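Local coordinates for D-glyceraldehyde dehydrogenase (NADP(+)) (Thermoplasma acidophilum, PDB 5IZD), which oxidises D-glyceraldehyde to (R)-glycerate with NADP+ as electron acceptor in the non-phosphorylated Entner-Doudoroff pathway, working as a homotetramer built as a dimer of dimers, at the interface of chains A and B and the interface of chains A and C. Coordinates in Å, arbitrary orientation; residue numbers count along the deposited sequence, not the author numbering. Chains: chain A/B/C, D-glyceraldehyde dehydrogenase (NADP(+)).

Contact 1: the interface of chains A and B. Residues chain A 130, 474-476; chain B 436-438.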
ATOM      1  N   ARG A 130      20.126  10.067  -6.757  1.00 33.46           N
ATOM      2  CA  ARG A 130      19.690  10.105  -5.382  1.00 32.94           C
ATOM      3  C   ARG A 130      18.438   9.236  -5.219  1.00 32.29           C
ATOM      4  O   ARG A 130      17.557   9.232  -6.095  1.00 32.10           O
ATOM      5  CB  ARG A 130      19.355  11.531  -4.969  1.00 32.69           C
ATOM      6  CG  ARG A 130      20.581  12.339  -4.602  1.00 33.05           C
ATOM      7  CD  ARG A 130      20.231  13.802  -4.386  1.00 33.20           C
ATOM      8  NE  ARG A 130      21.431  14.556  -4.077  1.00 33.72           N
ATOM      9  CZ  ARG A 130      21.464  15.792  -3.603  1.00 33.97           C
ATOM     10  NH1 ARG A 130      20.353  16.489  -3.416  1.00 34.00           N
ATOM     11  NH2 ARG A 130      22.636  16.356  -3.371  1.00 34.55           N
ATOM     12  N   TYR A 474      18.757   9.024   2.929  1.00 29.42           N
ATOM     13  CA  TYR A 474      18.865   9.827   1.729  1.00 29.43           C
ATOM     14  C   TYR A 474      20.257   9.521   1.222  1.00 29.81           C
ATOM     15  O   TYR A 474      21.237   9.776   1.926  1.00 30.27           O
ATOM     16  CB  TYR A 474      18.766  11.309   2.085  1.00 29.39           C
ATOM     17  CG  TYR A 474      17.367  11.868   2.363  1.00 29.12           C
ATOM     18  CD1 TYR A 474      16.686  11.572   3.532  1.00 28.76           C
ATOM     19  CD2 TYR A 474      16.751  12.726   1.432  1.00 29.33           C
ATOM     20  CE1 TYR A 474      15.424  12.069   3.789  1.00 28.54           C
ATOM     21  CE2 TYR A 474      15.497  13.282   1.682  1.00 29.14           C
ATOM     22  CZ  TYR A 474      14.825  12.926   2.858  1.00 28.72           C
ATOM     23  OH  TYR A 474      13.612  13.507   3.062  1.00 28.38           O
ATOM     24  N   VAL A 475      20.388   8.950   0.037  1.00 29.59           N
ATOM     25  CA  VAL A 475      21.714   8.611  -0.449  1.00 29.84           C
ATOM     26  C   VAL A 475      21.961   9.356  -1.749  1.00 29.83           C
ATOM     27  O   VAL A 475      21.092   9.362  -2.599  1.00 29.54           O
ATOM     28  CB  VAL A 475      21.871   7.098  -0.704  1.00 30.18           C
ATOM     29  CG1 VAL A 475      23.287   6.812  -1.211  1.00 30.89           C
ATOM     30  CG2 VAL A 475      21.659   6.278   0.572  1.00 30.01           C
ATOM     31  N   ASP A 476      23.151   9.959  -1.876  1.00 30.08           N
ATOM     32  CA  ASP A 476      23.635  10.535  -3.139  1.00 30.30           C
ATOM     33  C   ASP A 476      24.767   9.657  -3.653  1.00 30.76           C
ATOM     34  O   ASP A 476      25.803   9.569  -3.069  1.00 30.97           O
ATOM     35  CB  ASP A 476      24.112  11.966  -2.919  1.00 30.32           C
ATOM     36  CG  ASP A 476      24.479  12.708  -4.246  1.00 30.63           C
ATOM     37  OD1 ASP A 476      25.261  12.161  -5.053  1.00 31.14           O
ATOM     38  OD2 ASP A 476      24.010  13.843  -4.468  1.00 30.29           O
TER
ATOM     39  N   ASN B 436      26.321  11.209   2.256  1.00 30.04           N
ATOM     40  CA  ASN B 436      27.089  11.873   1.206  1.00 30.45           C
ATOM     41  C   ASN B 436      26.295  12.995   0.492  1.00 30.14           C
ATOM     42  O   ASN B 436      26.494  13.274  -0.657  1.00 30.45           O
ATOM     43  CB  ASN B 436      27.695  10.864   0.224  1.00 30.66           C
ATOM     44  CG  ASN B 436      28.622   9.863   0.917  1.00 31.10           C
ATOM     45  OD1 ASN B 436      29.461  10.240   1.777  1.00 31.53           O
ATOM     46  ND2 ASN B 436      28.503   8.584   0.546  1.00 31.04           N
ATOM     47  N   MET B 437      25.392  13.608   1.226  1.00 29.85           N
ATOM     48  CA  MET B 437      24.644  14.753   0.762  1.00 29.73           C
ATOM     49  C   MET B 437      24.095  15.548   1.935  1.00 29.68           C
ATOM     50  O   MET B 437      23.986  15.019   3.080  1.00 29.36           O
ATOM     51  CB  MET B 437      23.483  14.304  -0.120  1.00 29.23           C
ATOM     52  CG  MET B 437      22.568  13.257   0.519  1.00 28.79           C
ATOM     53  SD  MET B 437      21.232  12.832  -0.596  1.00 28.43           S
ATOM     54  CE  MET B 437      20.168  14.246  -0.430  1.00 28.17           C
ATOM     55  N   PRO B 438      23.673  16.790   1.642  1.00 29.87           N
ATOM     56  CA  PRO B 438      23.049  17.611   2.659  1.00 29.97           C
ATOM     57  C   PRO B 438      21.557  17.359   2.690  1.00 29.81           C
ATOM     58  O   PRO B 438      21.009  16.736   1.767  1.00 29.87           O
ATOM     59  CB  PRO B 438      23.329  19.026   2.158  1.00 30.18           C
ATOM     60  CG  PRO B 438      23.251  18.892   0.659  1.00 30.15           C
ATOM     61  CD  PRO B 438      23.904  17.567   0.386  1.00 30.20           C
TER

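Contact 2: the interface of chains A and B. Residues chain A 237, 241-243; chain B 234, 451, 454-455.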
ATOM      1  N   ALA A 237       3.889  10.128  29.863  1.00 33.59           N
ATOM      2  CA  ALA A 237       4.717   9.850  28.704  1.00 33.35           C
ATOM      3  C   ALA A 237       5.185  11.103  27.952  1.00 33.24           C
ATOM      4  O   ALA A 237       5.956  10.991  26.971  1.00 33.17           O
ATOM      5  CB  ALA A 237       4.002   8.933  27.729  1.00 33.05           C
ATOM      6  N   MET A 241       8.378  11.036  25.343  1.00 31.75           N
ATOM      7  CA  MET A 241       7.749  11.046  24.028  1.00 31.25           C
ATOM      8  C   MET A 241       7.483   9.649  23.485  1.00 30.70           C
ATOM      9  O   MET A 241       7.518   9.438  22.275  1.00 29.91           O
ATOM     10  CB  MET A 241       8.581  11.887  23.018  1.00 31.32           C
ATOM     11  CG  MET A 241       8.430  13.362  23.258  1.00 31.49           C
ATOM     12  SD  MET A 241       6.836  13.936  22.625  1.00 31.18           S
ATOM     13  CE  MET A 241       6.605  15.298  23.758  1.00 31.44           C
ATOM     14  N   ALA A 242       7.143   8.713  24.365  1.00 30.54           N
ATOM     15  CA  ALA A 242       6.779   7.402  23.890  1.00 30.45           C
ATOM     16  C   ALA A 242       5.633   7.499  22.868  1.00 30.27           C
ATOM     17  O   ALA A 242       4.764   8.364  22.980  1.00 30.48           O
ATOM     18  CB  ALA A 242       6.422   6.465  25.038  1.00 30.62           C
ATOM     19  N   LYS A 243       5.696   6.655  21.841  1.00 30.12           N
ATOM     20  CA  LYS A 243       4.597   6.373  20.988  1.00 30.27           C
ATOM     21  C   LYS A 243       3.486   5.712  21.811  1.00 29.88           C
ATOM     22  O   LYS A 243       3.738   4.757  22.610  1.00 29.56           O
ATOM     23  CB  LYS A 243       5.080   5.479  19.839  1.00 31.17           C
ATOM     24  CG  LYS A 243       4.034   4.730  19.004  1.00 31.89           C
ATOM     25  CD  LYS A 243       3.037   5.615  18.402  1.00 32.52           C
ATOM     26  CE  LYS A 243       2.009   4.797  17.627  1.00 33.11           C
ATOM     27  NZ  LYS A 243       2.550   4.232  16.387  1.00 33.26           N
TER
ATOM     28  N   MET B 234       1.577  17.748  24.758  1.00 34.67           N
ATOM     29  CA  MET B 234       1.171  16.383  25.036  1.00 35.37           C
ATOM     30  C   MET B 234       0.469  16.198  26.408  1.00 35.47           C
ATOM     31  O   MET B 234      -0.534  15.451  26.517  1.00 35.17           O
ATOM     32  CB  MET B 234       2.378  15.479  24.957  1.00 36.06           C
ATOM     33  CG  MET B 234       2.046  14.032  24.913  1.00 36.47           C
ATOM     34  SD  MET B 234       3.542  13.129  24.484  1.00 37.75           S
ATOM     35  CE  MET B 234       2.887  11.460  24.560  1.00 37.83           C
ATOM     36  N   ARG B 451      13.092   8.873  20.011  1.00 31.49           N
ATOM     37  CA  ARG B 451      13.324   9.405  21.350  1.00 32.02           C
ATOM     38  C   ARG B 451      12.589  10.743  21.535  1.00 32.49           C
ATOM     39  O   ARG B 451      11.381  10.782  21.284  1.00 32.56           O
ATOM     40  CB  ARG B 451      14.838   9.409  21.684  1.00 32.65           C
ATOM     41  CG  ARG B 451      15.453   7.987  21.803  1.00 32.63           C
ATOM     42  CD  ARG B 451      16.969   7.980  21.984  1.00 33.25           C
ATOM     43  NE  ARG B 451      17.726   8.605  20.883  1.00 33.11           N
ATOM     44  CZ  ARG B 451      17.938   8.049  19.683  1.00 33.27           C
ATOM     45  NH1 ARG B 451      17.439   6.856  19.372  1.00 33.30           N
ATOM     46  NH2 ARG B 451      18.618   8.696  18.732  1.00 33.56           N
ATOM     47  N   GLY B 454       9.469  13.682  18.962  1.00 30.29           N
ATOM     48  CA  GLY B 454       8.071  14.024  18.991  1.00 30.10           C
ATOM     49  C   GLY B 454       7.113  12.886  18.729  1.00 29.79           C
ATOM     50  O   GLY B 454       7.257  11.801  19.341  1.00 29.71           O
ATOM     51  N   GLN B 455       6.100  13.157  17.899  1.00 29.09           N
ATOM     52  CA  GLN B 455       5.042  12.197  17.631  1.00 28.77           C
ATOM     53  C   GLN B 455       4.726  12.265  16.112  1.00 28.28           C
ATOM     54  O   GLN B 455       4.705  13.366  15.498  1.00 27.61           O
ATOM     55  CB  GLN B 455       3.790  12.549  18.391  1.00 29.27           C
ATOM     56  CG  GLN B 455       3.896  12.571  19.903  1.00 30.05           C
ATOM     57  CD  GLN B 455       3.987  11.156  20.478  1.00 30.74           C
ATOM     58  OE1 GLN B 455       3.660  10.212  19.825  1.00 32.26           O
ATOM     59  NE2 GLN B 455       4.473  11.018  21.655  1.00 31.47           N
TER
HETATM   60  O   HOH W   1       6.745   8.823  19.267  1.00 46.51           O

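Contact 3: the interface of chains A and C. Residues chain A 121-122, 133, 135; chain C 122, 133, 135.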
ATOM      1  N   GLU A 121       9.849   1.338   1.963  1.00 32.45           N
ATOM      2  CA  GLU A 121       9.593   1.940   0.659  1.00 33.80           C
ATOM      3  C   GLU A 121      10.901   2.531   0.107  1.00 33.46           C
ATOM      4  O   GLU A 121      11.847   2.850   0.879  1.00 32.67           O
ATOM      5  CB  GLU A 121       8.436   2.970   0.736  1.00 34.76           C
ATOM      6  CG  GLU A 121       7.175   2.326   1.271  1.00 36.01           C
ATOM      7  CD  GLU A 121       5.863   3.036   1.045  1.00 38.24           C
ATOM      8  OE1 GLU A 121       5.750   4.120   0.396  1.00 39.88           O
ATOM      9  OE2 GLU A 121       4.866   2.443   1.533  1.00 39.80           O
ATOM     10  N   VAL A 122      10.950   2.617  -1.216  1.00 33.44           N
ATOM     11  CA  VAL A 122      12.033   3.316  -1.931  1.00 33.60           C
ATOM     12  C   VAL A 122      11.360   4.418  -2.713  1.00 33.68           C
ATOM     13  O   VAL A 122      10.432   4.154  -3.514  1.00 33.19           O
ATOM     14  CB  VAL A 122      12.767   2.425  -2.918  1.00 34.35           C
ATOM     15  CG1 VAL A 122      13.927   3.209  -3.561  1.00 35.22           C
ATOM     16  CG2 VAL A 122      13.342   1.207  -2.255  1.00 34.71           C
ATOM     17  N   PHE A 133      15.506   5.822   0.940  1.00 31.15           N
ATOM     18  CA  PHE A 133      15.122   4.496   1.398  1.00 31.61           C
ATOM     19  C   PHE A 133      14.333   4.670   2.689  1.00 32.04           C
ATOM     20  O   PHE A 133      14.793   5.306   3.662  1.00 32.12           O
ATOM     21  CB  PHE A 133      16.350   3.615   1.575  1.00 32.20           C
ATOM     22  CG  PHE A 133      17.107   3.404   0.316  1.00 32.75           C
ATOM     23  CD1 PHE A 133      16.671   2.488  -0.620  1.00 33.29           C
ATOM     24  CD2 PHE A 133      18.192   4.221  -0.020  1.00 33.25           C
ATOM     25  CE1 PHE A 133      17.327   2.353  -1.845  1.00 33.64           C
ATOM     26  CE2 PHE A 133      18.880   4.044  -1.208  1.00 33.67           C
ATOM     27  CZ  PHE A 133      18.438   3.105  -2.131  1.00 33.80           C
ATOM     28  N   TYR A 135      12.926   2.598   5.742  1.00 31.52           N
ATOM     29  CA  TYR A 135      12.927   1.302   6.419  1.00 31.91           C
ATOM     30  C   TYR A 135      11.887   1.321   7.532  1.00 31.41           C
ATOM     31  O   TYR A 135      11.627   2.365   8.097  1.00 31.80           O
ATOM     32  CB  TYR A 135      14.281   1.014   7.086  1.00 32.18           C
ATOM     33  CG  TYR A 135      15.395   0.607   6.183  1.00 32.79           C
ATOM     34  CD1 TYR A 135      15.410   0.947   4.847  1.00 32.72           C
ATOM     35  CD2 TYR A 135      16.478  -0.128   6.675  1.00 33.44           C
ATOM     36  CE1 TYR A 135      16.451   0.582   4.040  1.00 33.40           C
ATOM     37  CE2 TYR A 135      17.527  -0.495   5.840  1.00 34.18           C
ATOM     38  CZ  TYR A 135      17.500  -0.128   4.523  1.00 33.68           C
ATOM     39  OH  TYR A 135      18.481  -0.429   3.627  1.00 34.75           O
TER
ATOM     40  N   VAL C 122      11.182  -1.952   0.125  1.00 34.66           N
ATOM     41  CA  VAL C 122      12.374  -2.551   0.773  1.00 34.84           C
ATOM     42  C   VAL C 122      11.850  -3.666   1.638  1.00 34.48           C
ATOM     43  O   VAL C 122      10.976  -3.406   2.498  1.00 33.46           O
ATOM     44  CB  VAL C 122      13.126  -1.571   1.683  1.00 34.96           C
ATOM     45  CG1 VAL C 122      14.366  -2.264   2.277  1.00 35.44           C
ATOM     46  CG2 VAL C 122      13.523  -0.323   0.891  1.00 35.26           C
ATOM     47  N   PHE C 133      15.853  -4.778  -2.250  1.00 32.69           N
ATOM     48  CA  PHE C 133      15.294  -3.487  -2.718  1.00 32.51           C
ATOM     49  C   PHE C 133      14.430  -3.727  -3.954  1.00 32.56           C
ATOM     50  O   PHE C 133      14.868  -4.400  -4.890  1.00 32.94           O
ATOM     51  CB  PHE C 133      16.477  -2.534  -3.016  1.00 32.88           C
ATOM     52  CG  PHE C 133      17.320  -2.244  -1.797  1.00 33.19           C
ATOM     53  CD1 PHE C 133      16.875  -1.353  -0.825  1.00 33.04           C
ATOM     54  CD2 PHE C 133      18.484  -2.948  -1.537  1.00 33.70           C
ATOM     55  CE1 PHE C 133      17.630  -1.110   0.330  1.00 33.02           C
ATOM     56  CE2 PHE C 133      19.224  -2.713  -0.372  1.00 33.68           C
ATOM     57  CZ  PHE C 133      18.806  -1.795   0.547  1.00 33.38           C
ATOM     58  N   TYR C 135      12.699  -1.718  -6.896  1.00 32.69           N
ATOM     59  CA  TYR C 135      12.521  -0.445  -7.586  1.00 32.77           C
ATOM     60  C   TYR C 135      11.413  -0.580  -8.607  1.00 32.82           C
ATOM     61  O   TYR C 135      11.260  -1.637  -9.216  1.00 32.94           O
ATOM     62  CB  TYR C 135      13.808  -0.069  -8.322  1.00 33.13           C
ATOM     63  CG  TYR C 135      14.974   0.438  -7.503  1.00 33.23           C
ATOM     64  CD1 TYR C 135      15.194   0.055  -6.198  1.00 33.17           C
ATOM     65  CD2 TYR C 135      15.903   1.299  -8.081  1.00 33.71           C
ATOM     66  CE1 TYR C 135      16.297   0.517  -5.489  1.00 33.38           C
ATOM     67  CE2 TYR C 135      16.988   1.792  -7.375  1.00 33.88           C
ATOM     68  CZ  TYR C 135      17.181   1.384  -6.075  1.00 33.72           C
ATOM     69  OH  TYR C 135      18.281   1.839  -5.408  1.00 34.10           O
TER

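Contact 1: the interface of chains A and B
B:Met437 pushes its thioether against strand 468-476 of chain A and against one face of the guanidinium group of A:Arg130, whose side chain arrives from the opposite direction. With 70 Å² of its surface hidden by chain A, the methionine is the core of this patch. Its CG sits between the backbone N and the carbonyl carbon (chi1 53°), and a bend at the thioether (chi3 -76°) turns the terminal methyl toward the arginine. That methyl, CE, lies 3.6 Å above the guanidinium plane, toward its rim, and is 3.7 Å from NH1 of A:Arg130. The sulfur faces the peptide joining A:Val475 to A:Asp476, with SD 3.7 Å from N of A:Asp476, while CB of A:Tyr474 packs obliquely on the same sulfur at 3.9 Å.

The flat group of the arginine is held by its own chain. NE of A:Arg130 makes a salt bridge and hydrogen bond to OD2 of A:Asp476 at 2.7 Å, and NH2 adds a longer hydrogen bond to that same oxygen. Both donors come from the side away from the other carboxylate oxygen, NE tilted out of the carboxylate plane. Both bonds lie within 5° of the guanidinium plane, so the side-on grip fixes its rotation and turns a face to the methyl. Beside it, CB of A:Asp476 meets CB of B:Met437 at 3.7 Å and the backbone O of B:Asn436 at 3.5 Å.

The patch seats the loop around B:Met437 on strands 130-138 and 468-476 of the neighbouring subunit, helping to hold the homotetramer together.

Contact 2: the interface of chains A and B
A:Ala242 and B:Gln455 are joined across this subunit contact of the aldehyde dehydrogenase fold, just ahead of strand 243-247, which ends at the catalytic-base position A:Glu247. A direct polar link is a hydrogen bond from the side-chain amide NE2 of B:Gln455 to the backbone O of A:Ala242, 3.0 Å long. It is nearly straight (175° at the hydrogen) and leaves in the plane of the amide, yet it reaches the acceptor from above the carbonyl plane, 49° out of it. A bend at chi2 (-73°) in the glutamine chain brings the amide to this carbonyl.

Water adds a further polar connection. Water 1 is 3.2 Å from the backbone O of A:Met241 and 3.0 Å from O of B:Gly454, bridging two carbonyl oxygens; its approach to OE1 of B:Gln455 is weak.

Apolar packing centres on A:Met241, which has 44 Å² hidden by chain B. Its SD packs on CA of B:Gly454 at 3.8 Å, and the methyl CE touches SD of B:Met234, also at 3.8 Å. The two methionine side chains run antiparallel alongside each other.

Van der Waals contacts with backbone oxygens complete the patch: CB of A:Met241 lies 3.5 Å from O of B:Arg451, and the extended B:Met234 carries its CE to O of A:Ala237, 3.9 Å away.

Contact 3: the interface of chains A and C
A:Phe133 and C:Phe133 meet edge-to-face across a two-fold relation between chains A and C, with ring centroids 5.3 Å apart and planes at 68°. The path of A:Phe133 from CB outward accounts for much of the patch. CB leaves strand 130-138 with CG anti to the carbonyl carbon (chi1 -61°), which sends the ring toward the partner subunit. CB and CG serve as the stem, and the contacts begin at the CD1 side of the ring. CD1 touches CE1 of C:Phe133 at 3.8 Å, and CE1 next to it meets both CD1 of the same partner ring and the phenol oxygen OH of C:Tyr135, the latter 3.7 Å away. At the tip, CZ meets that OH of C:Tyr135 at 3.5 Å. This oxygen lies at the edge of the A:Phe133 ring and in its plane, so it faces the ring's rim instead of its pi surface. The two-fold-related role falls to A:Tyr135, whose OH reaches CZ of C:Phe133 at 3.4 Å.

Next to the aromatic pair, A:Val122 and C:Val122 cross at about a right angle and touch through their CG2 methyls, 3.5 Å apart. The other branch of C:Val122, CG1, packs against CE1 of A:Tyr135 at 3.9 Å, tying the valines to the tyrosine rings.

With strands 120-124 and 130-138 of both subunits contributing, this apolar core helps join chains A and C within the homotetramer, which is a dimer of dimers.

Contacts 1 and 2 belong to the same A-B interface yet lie about 28 Å apart between the centres of their C-alpha atoms, so that pairing is secured at well-separated places. Contact 3, at the A-C interface, is by the same measure about 15 Å from contact 1 and about 26 Å from contact 2. Strand 130-138 of chain A serves both contact 1 and contact 3, linking two partner subunits through one element. In contact 2, A:Ala242 leads directly into strand 243-247, which carries A:Glu247 at its end, about 15 Å from the contact's centre, so this subunit contact may help to steady that segment.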